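Local coordinates for protein N-acylethanolamine-hydrolyzing acid amidase subunit alpha (Caenorhabditis elegans, PDB 6DY3) that forms the alpha subunit of an autocatalytically cleaved heterodimer that probably hydrolyses bioactive fatty acid amides such as N-palmitoylethanolamine to ethanolamine and free fatty acids, at residues T47-V59 with L98-F110. Numbering follows the deposited sequence.
Sequences TKKYIPKPLQPFV and LYDVAAFDRRHIF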
ATOM      1  N   THR A  47      -7.578  16.232   2.811  1.00 43.94           N
ATOM      2  CA  THR A  47      -6.286  15.771   2.312  1.00 40.84           C
ATOM      3  C   THR A  47      -5.438  16.932   1.803  1.00 41.38           C
ATOM      4  O   THR A  47      -4.224  16.965   2.036  1.00 35.98           O
ATOM      5  CB  THR A  47      -6.484  14.736   1.202  1.00 36.77           C
ATOM      6  OG1 THR A  47      -7.286  13.662   1.694  1.00 38.91           O
ATOM      7  CG2 THR A  47      -5.149  14.174   0.738  1.00 34.73           C
ATOM      8  N   LYS A  48      -6.056  17.882   1.093  1.00 45.53           N
ATOM      9  CA  LYS A  48      -5.308  19.006   0.540  1.00 45.80           C
ATOM     10  C   LYS A  48      -4.575  19.778   1.627  1.00 44.79           C
ATOM     11  O   LYS A  48      -3.476  20.292   1.392  1.00 41.52           O
ATOM     12  CB  LYS A  48      -6.250  19.949  -0.214  1.00 49.56           C
ATOM     13  CG  LYS A  48      -6.904  19.348  -1.457  1.00 52.22           C
ATOM     14  CD  LYS A  48      -7.521  20.432  -2.344  1.00 56.04           C
ATOM     15  CE  LYS A  48      -8.539  21.288  -1.591  1.00 61.28           C
ATOM     16  NZ  LYS A  48      -9.034  22.419  -2.426  1.00 64.55           N
ATOM     17  N   LYS A  49      -5.161  19.860   2.822  1.00 47.08           N
ATOM     18  CA  LYS A  49      -4.535  20.589   3.916  1.00 45.63           C
ATOM     19  C   LYS A  49      -3.171  20.024   4.287  1.00 43.59           C
ATOM     20  O   LYS A  49      -2.369  20.731   4.905  1.00 44.01           O
ATOM     21  CB  LYS A  49      -5.460  20.559   5.127  1.00 47.02           C
ATOM     22  CG  LYS A  49      -6.800  21.220   4.877  1.00 52.99           C
ATOM     23  CD  LYS A  49      -7.681  21.158   6.109  1.00 62.61           C
ATOM     24  CE  LYS A  49      -9.068  21.714   5.827  1.00 69.32           C
ATOM     25  NZ  LYS A  49      -9.970  21.584   7.009  1.00 73.09           N
ATOM     26  N   TYR A  50      -2.886  18.770   3.933  1.00 42.87           N
ATOM     27  CA  TYR A  50      -1.599  18.171   4.254  1.00 41.46           C
ATOM     28  C   TYR A  50      -0.508  18.542   3.262  1.00 39.06           C
ATOM     29  O   TYR A  50       0.672  18.313   3.553  1.00 40.54           O
ATOM     30  CB  TYR A  50      -1.730  16.651   4.313  1.00 42.46           C
ATOM     31  CG  TYR A  50      -2.434  16.139   5.555  1.00 44.86           C
ATOM     32  CD1 TYR A  50      -1.714  15.723   6.666  1.00 42.70           C
ATOM     33  CD2 TYR A  50      -3.823  16.071   5.610  1.00 48.18           C
ATOM     34  CE1 TYR A  50      -2.357  15.247   7.797  1.00 45.63           C
ATOM     35  CE2 TYR A  50      -4.474  15.596   6.737  1.00 48.54           C
ATOM     36  CZ  TYR A  50      -3.738  15.185   7.826  1.00 47.54           C
ATOM     37  OH  TYR A  50      -4.383  14.711   8.947  1.00 47.47           O
ATOM     38  N   ILE A  51      -0.866  19.080   2.104  1.00 43.83           N
ATOM     39  CA  ILE A  51       0.136  19.512   1.126  1.00 42.36           C
ATOM     40  C   ILE A  51       0.746  20.827   1.604  1.00 43.44           C
ATOM     41  O   ILE A  51      -0.004  21.761   1.931  1.00 43.70           O
ATOM     42  CB  ILE A  51      -0.493  19.675  -0.257  1.00 43.27           C
ATOM     43  CG1 ILE A  51      -1.230  18.401  -0.678  1.00 43.46           C
ATOM     44  CG2 ILE A  51       0.585  20.007  -1.287  1.00 42.73           C
ATOM     45  CD1 ILE A  51      -1.975  18.515  -1.998  1.00 43.99           C
ATOM     46  N   PRO A  52       2.075  20.947   1.659  1.00 43.94           N
ATOM     47  CA  PRO A  52       2.680  22.224   2.068  1.00 43.46           C
ATOM     48  C   PRO A  52       2.178  23.371   1.206  1.00 45.15           C
ATOM     49  O   PRO A  52       2.176  23.289  -0.023  1.00 46.18           O
ATOM     50  CB  PRO A  52       4.181  21.985   1.875  1.00 42.93           C
ATOM     51  CG  PRO A  52       4.344  20.513   1.955  1.00 43.60           C
ATOM     52  CD  PRO A  52       3.097  19.925   1.372  1.00 43.75           C
ATOM     53  N   LYS A  53       1.758  24.452   1.863  1.00 49.87           N
ATOM     54  CA  LYS A  53       1.133  25.556   1.139  1.00 54.10           C
ATOM     55  C   LYS A  53       2.023  26.136   0.046  1.00 55.04           C
ATOM     56  O   LYS A  53       1.493  26.452  -1.034  1.00 52.64           O
ATOM     57  CB  LYS A  53       0.710  26.649   2.125  1.00 58.12           C
ATOM     58  CG  LYS A  53      -0.165  27.726   1.501  1.00 64.19           C
ATOM     59  CD  LYS A  53      -0.793  28.624   2.557  1.00 71.04           C
ATOM     60  CE  LYS A  53      -1.719  29.657   1.929  1.00 75.19           C
ATOM     61  NZ  LYS A  53      -2.524  30.389   2.951  1.00 79.51           N
ATOM     62  N   PRO A  54       3.336  26.309   0.239  1.00 58.16           N
ATOM     63  CA  PRO A  54       4.160  26.856  -0.853  1.00 60.90           C
ATOM     64  C   PRO A  54       4.131  26.010  -2.117  1.00 59.02           C
ATOM     65  O   PRO A  54       4.322  26.547  -3.217  1.00 64.07           O
ATOM     66  CB  PRO A  54       5.566  26.909  -0.237  1.00 61.59           C
ATOM     67  CG  PRO A  54       5.336  26.963   1.235  1.00 60.63           C
ATOM     68  CD  PRO A  54       4.115  26.130   1.476  1.00 58.13           C
ATOM     69  N   LEU A  55       3.901  24.702  -2.000  1.00 47.33           N
ATOM     70  CA  LEU A  55       3.902  23.815  -3.156  1.00 43.77           C
ATOM     71  C   LEU A  55       2.511  23.525  -3.695  1.00 42.39           C
ATOM     72  O   LEU A  55       2.390  22.848  -4.719  1.00 39.40           O
ATOM     73  CB  LEU A  55       4.607  22.495  -2.817  1.00 41.98           C
ATOM     74  CG  LEU A  55       6.133  22.556  -2.713  1.00 42.16           C
ATOM     75  CD1 LEU A  55       6.680  21.205  -2.349  1.00 42.13           C
ATOM     76  CD2 LEU A  55       6.768  23.029  -4.011  1.00 41.97           C
ATOM     77  N   GLN A  56       1.460  24.015  -3.047  1.00 45.12           N
ATOM     78  CA  GLN A  56       0.117  23.738  -3.550  1.00 45.95           C
ATOM     79  C   GLN A  56      -0.098  24.341  -4.927  1.00 42.60           C
ATOM     80  O   GLN A  56      -0.641  23.648  -5.805  1.00 42.57           O
ATOM     81  CB  GLN A  56      -0.928  24.225  -2.548  1.00 48.80           C
ATOM     82  CG  GLN A  56      -1.038  23.326  -1.329  1.00 53.17           C
ATOM     83  CD  GLN A  56      -2.206  23.683  -0.455  1.00 57.69           C
ATOM     84  OE1 GLN A  56      -3.070  24.465  -0.854  1.00 58.13           O
ATOM     85  NE2 GLN A  56      -2.246  23.116   0.749  1.00 60.22           N
ATOM     86  N   PRO A  57       0.285  25.591  -5.193  1.00 39.74           N
ATOM     87  CA  PRO A  57       0.106  26.117  -6.553  1.00 39.57           C
ATOM     88  C   PRO A  57       0.777  25.262  -7.609  1.00 39.95           C
ATOM     89  O   PRO A  57       0.234  25.110  -8.710  1.00 39.63           O
ATOM     90  CB  PRO A  57       0.729  27.515  -6.461  1.00 39.51           C
ATOM     91  CG  PRO A  57       0.623  27.869  -5.033  1.00 40.38           C
ATOM     92  CD  PRO A  57       0.851  26.603  -4.291  1.00 39.72           C
ATOM     93  N   PHE A  58       1.936  24.673  -7.300  1.00 39.12           N
ATOM     94  CA  PHE A  58       2.612  23.840  -8.287  1.00 40.43           C
ATOM     95  C   PHE A  58       1.897  22.512  -8.493  1.00 39.76           C
ATOM     96  O   PHE A  58       1.802  22.027  -9.626  1.00 37.50           O
ATOM     97  CB  PHE A  58       4.057  23.573  -7.874  1.00 42.27           C
ATOM     98  CG  PHE A  58       4.764  22.637  -8.808  1.00 42.86           C
ATOM     99  CD1 PHE A  58       4.835  21.279  -8.525  1.00 42.77           C
ATOM    100  CD2 PHE A  58       5.304  23.102  -9.998  1.00 42.15           C
ATOM    101  CE1 PHE A  58       5.463  20.411  -9.393  1.00 42.03           C
ATOM    102  CE2 PHE A  58       5.937  22.236 -10.869  1.00 43.20           C
ATOM    103  CZ  PHE A  58       6.013  20.888 -10.567  1.00 44.39           C
ATOM    104  N   VAL A  59       1.402  21.904  -7.414  1.00 39.92           N
ATOM    105  CA  VAL A  59       0.734  20.610  -7.528  1.00 38.09           C
ATOM    106  C   VAL A  59      -0.481  20.724  -8.436  1.00 38.40           C
ATOM    107  O   VAL A  59      -0.693  19.893  -9.329  1.00 37.59           O
ATOM    108  CB  VAL A  59       0.352  20.078  -6.133  1.00 37.33           C
ATOM    109  CG1 VAL A  59      -0.560  18.861  -6.238  1.00 37.90           C
ATOM    110  CG2 VAL A  59       1.605  19.717  -5.349  1.00 36.94           C
ATOM    111  N   LEU A  98       0.613  12.038  -4.908  1.00 32.66           N
ATOM    112  CA  LEU A  98       1.127  12.233  -3.551  1.00 32.22           C
ATOM    113  C   LEU A  98       0.416  11.264  -2.604  1.00 34.89           C
ATOM    114  O   LEU A  98      -0.346  11.645  -1.709  1.00 30.66           O
ATOM    115  CB  LEU A  98       0.944  13.682  -3.123  1.00 31.75           C
ATOM    116  CG  LEU A  98       1.517  14.733  -4.081  1.00 32.41           C
ATOM    117  CD1 LEU A  98       1.340  16.128  -3.517  1.00 33.09           C
ATOM    118  CD2 LEU A  98       2.980  14.465  -4.396  1.00 32.85           C
ATOM    119  N   TYR A  99       0.707   9.975  -2.816  1.00 38.51           N
ATOM    120  CA  TYR A  99      -0.064   8.913  -2.177  1.00 37.90           C
ATOM    121  C   TYR A  99       0.013   8.988  -0.655  1.00 40.93           C
ATOM    122  O   TYR A  99      -0.942   8.603   0.026  1.00 40.49           O
ATOM    123  CB  TYR A  99       0.421   7.540  -2.670  1.00 36.51           C
ATOM    124  CG  TYR A  99       1.857   7.213  -2.312  1.00 37.36           C
ATOM    125  CD1 TYR A  99       2.159   6.511  -1.150  1.00 36.33           C
ATOM    126  CD2 TYR A  99       2.907   7.605  -3.131  1.00 38.50           C
ATOM    127  CE1 TYR A  99       3.469   6.214  -0.810  1.00 38.85           C
ATOM    128  CE2 TYR A  99       4.222   7.313  -2.800  1.00 40.91           C
ATOM    129  CZ  TYR A  99       4.499   6.617  -1.636  1.00 43.22           C
ATOM    130  OH  TYR A  99       5.808   6.325  -1.297  1.00 45.79           O
ATOM    131  N   ASP A 100       1.114   9.505  -0.104  1.00 46.95           N
ATOM    132  CA  ASP A 100       1.348   9.492   1.336  1.00 48.99           C
ATOM    133  C   ASP A 100       1.300  10.887   1.954  1.00 49.79           C
ATOM    134  O   ASP A 100       1.770  11.075   3.081  1.00 55.42           O
ATOM    135  CB  ASP A 100       2.698   8.845   1.642  1.00 50.55           C
ATOM    136  CG  ASP A 100       3.869   9.713   1.200  1.00 56.03           C
ATOM    137  OD1 ASP A 100       3.679  10.539   0.279  1.00 56.96           O
ATOM    138  OD2 ASP A 100       4.971   9.584   1.776  1.00 57.78           O
ATOM    139  N   VAL A 101       0.737  11.870   1.252  1.00 41.16           N
ATOM    140  CA  VAL A 101       0.818  13.239   1.745  1.00 38.74           C
ATOM    141  C   VAL A 101       0.057  13.388   3.055  1.00 40.46           C
ATOM    142  O   VAL A 101       0.463  14.161   3.932  1.00 43.29           O
ATOM    143  CB  VAL A 101       0.308  14.224   0.677  1.00 39.81           C
ATOM    144  CG1 VAL A 101      -1.190  14.051   0.440  1.00 42.57           C
ATOM    145  CG2 VAL A 101       0.641  15.643   1.071  1.00 36.57           C
ATOM    146  N   ALA A 102      -1.047  12.666   3.219  1.00 41.25           N
ATOM    147  CA  ALA A 102      -1.839  12.727   4.440  1.00 39.81           C
ATOM    148  C   ALA A 102      -1.546  11.571   5.380  1.00 37.01           C
ATOM    149  O   ALA A 102      -2.188  11.462   6.428  1.00 38.03           O
ATOM    150  CB  ALA A 102      -3.333  12.763   4.103  1.00 37.42           C
ATOM    151  N   ALA A 103      -0.589  10.711   5.035  1.00 35.56           N
ATOM    152  CA  ALA A 103      -0.240   9.589   5.897  1.00 34.79           C
ATOM    153  C   ALA A 103       0.615  10.027   7.079  1.00 35.67           C
ATOM    154  O   ALA A 103       0.419   9.546   8.201  1.00 40.34           O
ATOM    155  CB  ALA A 103       0.491   8.524   5.084  1.00 32.27           C
ATOM    156  N   PHE A 104       1.555  10.939   6.855  1.00 36.04           N
ATOM    157  CA  PHE A 104       2.508  11.357   7.875  1.00 37.21           C
ATOM    158  C   PHE A 104       2.499  12.879   7.927  1.00 41.87           C
ATOM    159  O   PHE A 104       2.904  13.537   6.965  1.00 42.30           O
ATOM    160  CB  PHE A 104       3.904  10.810   7.560  1.00 38.69           C
ATOM    161  CG  PHE A 104       4.909  11.039   8.649  1.00 43.04           C
ATOM    162  CD1 PHE A 104       4.657  10.615   9.941  1.00 46.40           C
ATOM    163  CD2 PHE A 104       6.112  11.666   8.378  1.00 42.87           C
ATOM    164  CE1 PHE A 104       5.586  10.822  10.949  1.00 49.39           C
ATOM    165  CE2 PHE A 104       7.044  11.876   9.381  1.00 44.28           C
ATOM    166  CZ  PHE A 104       6.781  11.453  10.666  1.00 47.58           C
ATOM    167  N   ASP A 105       2.028  13.436   9.039  1.00 54.10           N
ATOM    168  CA  ASP A 105       1.874  14.883   9.150  1.00 59.73           C
ATOM    169  C   ASP A 105       3.238  15.554   9.252  1.00 60.48           C
ATOM    170  O   ASP A 105       3.988  15.317  10.206  1.00 56.48           O
ATOM    171  CB  ASP A 105       1.017  15.227  10.365  1.00 60.19           C
ATOM    172  CG  ASP A 105       0.408  16.613  10.277  1.00 59.47           C
ATOM    173  OD1 ASP A 105       0.878  17.422   9.451  1.00 58.45           O
ATOM    174  OD2 ASP A 105      -0.550  16.889  11.030  1.00 61.71           O
ATOM    175  N   ARG A 106       3.555  16.402   8.272  1.00 66.32           N
ATOM    176  CA  ARG A 106       4.837  17.094   8.215  1.00 72.80           C
ATOM    177  C   ARG A 106       4.645  18.598   8.043  1.00 76.07           C
ATOM    178  O   ARG A 106       5.524  19.288   7.520  1.00 78.81           O
ATOM    179  CB  ARG A 106       5.704  16.526   7.090  1.00 70.56           C
ATOM    180  CG  ARG A 106       6.232  15.132   7.380  1.00 68.93           C
ATOM    181  CD  ARG A 106       6.961  14.534   6.186  1.00 70.33           C
ATOM    182  NE  ARG A 106       6.044  14.114   5.127  1.00 73.59           N
ATOM    183  CZ  ARG A 106       6.403  13.397   4.064  1.00 73.51           C
ATOM    184  NH1 ARG A 106       7.667  13.011   3.915  1.00 74.46           N
ATOM    185  NH2 ARG A 106       5.497  13.059   3.150  1.00 69.31           N
ATOM    186  N   ARG A 107       3.503  19.122   8.491  1.00 75.01           N
ATOM    187  CA  ARG A 107       3.226  20.545   8.343  1.00 77.28           C
ATOM    188  C   ARG A 107       3.993  21.392   9.351  1.00 85.96           C
ATOM    189  O   ARG A 107       4.259  22.571   9.087  1.00 86.94           O
ATOM    190  CB  ARG A 107       1.725  20.797   8.478  1.00 74.45           C
ATOM    191  CG  ARG A 107       0.916  20.314   7.288  1.00 70.78           C
ATOM    192  CD  ARG A 107      -0.583  20.367   7.563  1.00 67.91           C
ATOM    193  NE  ARG A 107      -0.996  19.399   8.573  1.00 65.95           N
ATOM    194  CZ  ARG A 107      -2.260  19.177   8.922  1.00 62.50           C
ATOM    195  NH1 ARG A 107      -3.239  19.859   8.345  1.00 59.00           N
ATOM    196  NH2 ARG A 107      -2.546  18.269   9.847  1.00 62.32           N
ATOM    197  N   HIS A 108       4.353  20.821  10.503  1.00 92.88           N
ATOM    198  CA  HIS A 108       5.152  21.553  11.480  1.00 96.55           C
ATOM    199  C   HIS A 108       6.502  21.976  10.914  1.00 98.02           C
ATOM    200  O   HIS A 108       7.098  22.936  11.414  1.00103.02           O
ATOM    201  CB  HIS A 108       5.360  20.697  12.729  1.00 97.59           C
ATOM    202  CG  HIS A 108       6.106  19.424  12.469  1.00102.14           C
ATOM    203  ND1 HIS A 108       5.523  18.331  11.864  1.00101.26           N
ATOM    204  CD2 HIS A 108       7.387  19.071  12.730  1.00106.62           C
ATOM    205  CE1 HIS A 108       6.412  17.358  11.764  1.00101.66           C
ATOM    206  NE2 HIS A 108       7.552  17.782  12.283  1.00105.51           N
ATOM    207  N   ILE A 109       6.997  21.282   9.885  1.00 92.43           N
ATOM    208  CA  ILE A 109       8.270  21.651   9.273  1.00 90.19           C
ATOM    209  C   ILE A 109       8.140  22.960   8.509  1.00 92.13           C
ATOM    210  O   ILE A 109       9.104  23.730   8.414  1.00 95.39           O
ATOM    211  CB  ILE A 109       8.771  20.514   8.361  1.00 87.60           C
ATOM    212  CG1 ILE A 109       8.882  19.198   9.143  1.00 84.39           C
ATOM    213  CG2 ILE A 109      10.111  20.877   7.732  1.00 88.95           C
ATOM    214  CD1 ILE A 109       9.831  19.251  10.332  1.00 83.30           C
ATOM    215  N   PHE A 110       6.967  23.236   7.948  1.00 91.54           N
ATOM    216  CA  PHE A 110       6.724  24.491   7.243  1.00 91.94           C
ATOM    217  C   PHE A 110       6.094  25.529   8.170  1.00 92.15           C
ATOM    218  O   PHE A 110       6.673  26.585   8.425  1.00 91.25           O
ATOM    219  CB  PHE A 110       5.822  24.254   6.033  1.00 91.04           C
ATOM    220  CG  PHE A 110       6.464  23.437   4.952  1.00 90.14           C
ATOM    221  CD1 PHE A 110       6.994  24.048   3.827  1.00 87.09           C
ATOM    222  CD2 PHE A 110       6.545  22.055   5.063  1.00 89.01           C
ATOM    223  CE1 PHE A 110       7.586  23.300   2.832  1.00 83.80           C
ATOM    224  CE2 PHE A 110       7.140  21.302   4.069  1.00 85.36           C
ATOM    225  CZ  PHE A 110       7.661  21.926   2.956  1.00 83.26           C
TER
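Tyr50 lies between Ala102 and Arg107, a clear case of an aromatic ring used on both faces by one neighbouring loop. On one face Ala102 CB makes a CH-pi contact, 3.9 Å from the centroid of the Tyr50 ring. Over the opposite face the Arg107 guanidinium stacks nearly flat, its plane turned 24° from the ring, and CZ stands 4.2 Å from the Tyr50 centroid in a cation-pi contact over the face, offset toward the CD1-CE1 side of the rim. The arginine chain is extended at chi2 and folds at chi3 (-68°), a bend that carries the guanidinium back over the tyrosine while CD passes the backbone O of Lys49. Asp105 fixes the rotation of the guanidinium in a salt bridge: Arg107 grips the carboxylate side-on, with Arg107 NE 2.9 Å from Asp105 OD1 and Arg107 NH2 2.7 Å from Asp105 OD2, the latter bond almost straight at 179°. OD1 also accepts the Arg107 backbone N in an Asx turn, the two donors arriving from opposite faces of the carboxylate plane. Replacing Arg107 with an alanine removes the guanidinium, and the Asp105 carboxylate would probably lose its side-chain mate and the Tyr50 ring the cation stacked on one face.

Next to the tyrosine, Val101 CG2 packs on Ile51 CG1 at 3.8 Å, while Leu98 CD1 and Val59 CG2 meet tip to tip. At the far end, Pro52 CB sits over the centre of the Phe110 ring, 3.6 Å from its centroid, although Phe110 is poorly ordered. The loop following helix 89-97 is thus packed on the link between helices 40-48 and 56-63, with Tyr50 OH hydrogen-bonded to Asp22 of the beta subunit. With no hydrogen bond crossing between the two segments, their association rests on apolar packing and the cation-pi stack, whose charge is probably tempered by Asp105.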